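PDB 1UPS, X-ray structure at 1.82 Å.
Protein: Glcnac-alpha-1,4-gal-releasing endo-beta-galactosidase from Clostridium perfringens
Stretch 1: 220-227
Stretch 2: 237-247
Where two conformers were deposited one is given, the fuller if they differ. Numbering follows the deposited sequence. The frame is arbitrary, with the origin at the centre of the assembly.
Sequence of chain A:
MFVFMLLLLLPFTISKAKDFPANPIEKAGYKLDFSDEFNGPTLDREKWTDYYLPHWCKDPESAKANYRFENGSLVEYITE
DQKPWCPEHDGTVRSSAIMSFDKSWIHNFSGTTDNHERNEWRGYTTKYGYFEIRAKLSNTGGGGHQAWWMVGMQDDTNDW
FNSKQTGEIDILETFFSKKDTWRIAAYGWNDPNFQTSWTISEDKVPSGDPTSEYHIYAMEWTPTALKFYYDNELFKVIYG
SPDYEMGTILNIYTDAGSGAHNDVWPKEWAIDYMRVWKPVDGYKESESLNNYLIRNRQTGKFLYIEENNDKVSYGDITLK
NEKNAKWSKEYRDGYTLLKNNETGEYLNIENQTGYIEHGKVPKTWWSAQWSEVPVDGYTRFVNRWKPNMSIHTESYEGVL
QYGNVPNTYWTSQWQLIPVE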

# COMPACT_ATOMS: atom_id res chain seq x y z
N GLU A 220 -0.77 -7.16 0.12
CA GLU A 220 -0.14 -8.25 0.86
C GLU A 220 0.78 -7.64 1.91
O GLU A 220 1.72 -6.90 1.60
CB GLU A 220 0.63 -9.22 -0.06
CG GLU A 220 1.12 -10.44 0.73
CD GLU A 220 1.22 -11.72 -0.09
OE1 GLU A 220 0.77 -12.79 0.38
OE2 GLU A 220 1.77 -11.66 -1.20
N TRP A 221 0.47 -7.96 3.17
CA TRP A 221 1.17 -7.42 4.33
C TRP A 221 1.97 -8.58 4.92
O TRP A 221 1.40 -9.57 5.38
CB TRP A 221 0.13 -6.86 5.31
CG TRP A 221 0.58 -6.59 6.75
CD1 TRP A 221 1.84 -6.32 7.22
CD2 TRP A 221 -0.28 -6.54 7.88
NE1 TRP A 221 1.81 -6.11 8.59
CE2 TRP A 221 0.51 -6.25 9.02
CE3 TRP A 221 -1.66 -6.74 8.05
CZ2 TRP A 221 -0.02 -6.17 10.31
CZ3 TRP A 221 -2.20 -6.63 9.33
CH2 TRP A 221 -1.38 -6.35 10.44
N THR A 222 3.29 -8.49 4.82
CA THR A 222 4.18 -9.52 5.34
C THR A 222 5.05 -8.88 6.44
O THR A 222 5.00 -7.67 6.63
CB THR A 222 5.10 -10.08 4.23
OG1 THR A 222 6.07 -9.08 3.87
CG2 THR A 222 4.32 -10.35 2.94
N PRO A 223 5.85 -9.68 7.13
CA PRO A 223 6.81 -9.13 8.10
C PRO A 223 7.81 -8.15 7.48
O PRO A 223 8.43 -7.38 8.22
CB PRO A 223 7.53 -10.38 8.60
CG PRO A 223 6.53 -11.44 8.46
CD PRO A 223 5.87 -11.15 7.12
N THR A 224 7.95 -8.15 6.16
CA THR A 224 8.95 -7.34 5.47
C THR A 224 8.41 -6.06 4.81
O THR A 224 9.12 -5.03 4.75
CB THR A 224 9.64 -8.22 4.39
OG1 THR A 224 10.43 -9.22 5.05
CG2 THR A 224 10.69 -7.43 3.60
N ALA A 225 7.18 -6.12 4.33
CA ALA A 225 6.68 -5.07 3.43
C ALA A 225 5.17 -5.07 3.27
O ALA A 225 4.49 -6.04 3.64
CB ALA A 225 7.35 -5.23 2.02
N LEU A 226 4.67 -3.97 2.71
CA LEU A 226 3.30 -3.83 2.22
C LEU A 226 3.36 -3.73 0.69
O LEU A 226 4.01 -2.84 0.14
CB LEU A 226 2.63 -2.57 2.79
CG LEU A 226 2.76 -2.40 4.32
CD1 LEU A 226 2.11 -1.09 4.75
CD2 LEU A 226 2.13 -3.58 5.05
N LYS A 227 2.67 -4.65 0.02
CA LYS A 227 2.68 -4.66 -1.44
C LYS A 227 1.25 -4.51 -1.93
O LYS A 227 0.36 -5.25 -1.49
CB LYS A 227 3.30 -5.97 -1.93
CG LYS A 227 4.81 -5.98 -1.70
CD LYS A 227 5.49 -7.23 -2.19
CE LYS A 227 7.01 -7.13 -1.92
NZ LYS A 227 7.74 -8.29 -2.58
N VAL A 237 4.92 -0.49 -3.51
CA VAL A 237 5.56 -1.23 -2.43
C VAL A 237 6.01 -0.26 -1.36
O VAL A 237 6.59 0.79 -1.66
CB VAL A 237 6.82 -1.99 -2.93
CG1 VAL A 237 7.49 -2.74 -1.77
CG2 VAL A 237 6.47 -2.94 -4.03
N ILE A 238 5.72 -0.61 -0.10
CA ILE A 238 6.26 0.10 1.05
C ILE A 238 7.06 -0.90 1.87
O ILE A 238 6.52 -1.93 2.29
CB ILE A 238 5.12 0.72 1.88
CG1 ILE A 238 4.41 1.81 1.07
CG2 ILE A 238 5.67 1.23 3.25
CD1 ILE A 238 3.12 2.34 1.76
N TYR A 239 8.36 -0.64 2.08
CA TYR A 239 9.18 -1.58 2.85
C TYR A 239 9.09 -1.21 4.32
O TYR A 239 9.19 -0.03 4.65
CB TYR A 239 10.64 -1.64 2.32
CG TYR A 239 10.72 -2.44 1.01
CD1 TYR A 239 10.56 -3.83 0.99
CD2 TYR A 239 10.90 -1.78 -0.23
CE1 TYR A 239 10.60 -4.56 -0.22
CE2 TYR A 239 10.93 -2.51 -1.44
CZ TYR A 239 10.78 -3.90 -1.42
OH TYR A 239 10.82 -4.63 -2.61
N GLY A 240 8.86 -2.20 5.17
CA GLY A 240 8.50 -1.99 6.57
C GLY A 240 7.02 -2.29 6.76
O GLY A 240 6.22 -2.08 5.85
N SER A 241 6.64 -2.80 7.93
CA SER A 241 5.24 -3.18 8.15
C SER A 241 4.97 -3.28 9.64
O SER A 241 5.90 -3.58 10.41
CB SER A 241 4.90 -4.52 7.48
OG SER A 241 5.40 -5.62 8.24
N PRO A 242 3.72 -3.04 10.04
CA PRO A 242 3.33 -3.20 11.44
C PRO A 242 3.49 -4.64 11.90
O PRO A 242 3.36 -5.57 11.10
CB PRO A 242 1.86 -2.79 11.44
CG PRO A 242 1.73 -1.90 10.22
CD PRO A 242 2.60 -2.58 9.19
N ASP A 243 3.78 -4.82 13.18
CA ASP A 243 3.97 -6.17 13.72
C ASP A 243 3.00 -6.53 14.85
O ASP A 243 3.39 -7.12 15.89
CB ASP A 243 5.44 -6.39 14.11
CG ASP A 243 5.88 -5.52 15.28
OD1 ASP A 243 5.23 -4.49 15.58
OD2 ASP A 243 6.89 -5.81 15.97
N TYR A 244 1.73 -6.20 14.63
CA TYR A 244 0.65 -6.43 15.60
C TYR A 244 -0.66 -6.51 14.84
O TYR A 244 -0.71 -6.19 13.66
CB TYR A 244 0.57 -5.30 16.64
CG TYR A 244 0.87 -3.95 16.08
CD1 TYR A 244 -0.11 -3.23 15.38
CD2 TYR A 244 2.14 -3.39 16.22
CE1 TYR A 244 0.18 -1.97 14.84
CE2 TYR A 244 2.43 -2.13 15.68
CZ TYR A 244 1.45 -1.44 15.00
OH TYR A 244 1.73 -0.21 14.47
N GLU A 245 -1.71 -6.95 15.53
CA GLU A 245 -3.01 -7.10 14.88
C GLU A 245 -3.60 -5.74 14.54
O GLU A 245 -3.39 -4.77 15.27
CB GLU A 245 -3.98 -7.87 15.78
CG GLU A 245 -3.56 -9.33 15.99
CD GLU A 245 -4.71 -10.23 16.39
OE1 GLU A 245 -5.82 -9.73 16.66
OE2 GLU A 245 -4.50 -11.46 16.46
N MET A 246 -4.33 -5.69 13.43
CA MET A 246 -4.97 -4.46 12.96
C MET A 246 -6.43 -4.75 12.64
O MET A 246 -6.78 -5.88 12.25
CB MET A 246 -4.27 -3.94 11.70
CG MET A 246 -2.82 -3.50 11.95
SD MET A 246 -1.99 -2.94 10.44
CE MET A 246 -2.43 -1.15 10.47
N GLY A 247 -7.27 -3.73 12.82
CA GLY A 247 -8.68 -3.80 12.49
C GLY A 247 -8.93 -3.05 11.20
O GLY A 247 -8.06 -2.29 10.76

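Strands 225-227 and 237-239 pair antiparallel. Their axes approach to 4.7 Å and run at 175°. Leu 226 and Ile 238 are the hydrogen-bonded pair. Leu 226 N donates to Ile 238 O at 2.8 Å, and Ile 238 N donates to Leu 226 O, also at 2.8 Å. Both bonds are nearly straight, with angles of 170° and 173° at the hydrogen. Leu 226 O also receives a CA-H...O contact, with Val 237 CA 3.4 Å from it.

Just beyond the paired strands, Gly 240 N donates to Thr 224 O at 2.9 Å. Gly 240 has phi/psi of 106/147. With these angles a CB would be jammed against the carbonyl oxygen of Tyr 239, so glycine suits the place.

Stretch 1 is itself a tight hairpin. Glu 220 N donates to Lys 227 O (2.7 Å), Lys 227 N to Glu 220 O (2.9 Å), and Thr 222 N to Ala 225 O (3.0 Å). In the turn, Thr 222 OG1 accepts from two backbone amides, Thr 224 N at 3.1 Å and Ala 225 N at 3.2 Å. The threonine hydroxyl thus accepts from two turn amides at once.

The carbonyl of the same threonine is satisfied from across the contact. Ser 241 points toward stretch 1, and its OG donates to Thr 222 O at a short 2.6 Å. A small side chain with a hydroxyl one bond beyond CB fits here. Ser 241 CB also packs 3.6 Å from Trp 221 CD1 and 3.8 Å from Leu 226 CD2.

Trp 221 is buried and has the largest area covered by the other stretch, 103 Å². Its CA-to-CB bond points sideways, but the ring reaches nearer to stretch 2. The one polar atom of its ring, NE1, donates to Pro 242 O at 3.0 Å, with an angle of 148°. That carbonyl lies at the ring edge, near its plane, as an indole N-H requires. Trp 221 CZ2 lies 4.0 Å from Pro 242 CB. Met 246 covers one face, with SD 3.9 Å from the centroid of the six-membered ring of Trp 221 and 28° off the normal. Tyr 244 O sits at the ring edge, 3.3 Å from Trp 221 CH2. It is buried by the contact and has no hydrogen-bond partner anywhere in the model.

The side chains of the paired strands sort by sheet face. Leu 226 and Ile 238 share one face, both buried, with Leu 226 CB 4.2 Å from Ile 238 CB. Leu 226 CD2 extends the apolar packing to Pro 242 CD at 4.3 Å. The other face carries Ala 225, Lys 227, Val 237 and Tyr 239. Ala 225 CB lies 3.7 Å from Tyr 239 CD1, while Tyr 239 OH is hydrogen-bonded elsewhere in the structure. Lys 227 is extended, and its CG meets Val 237 CG2 at 4.2 Å. Altogether the two stretches bury 608 Å², both sides summed.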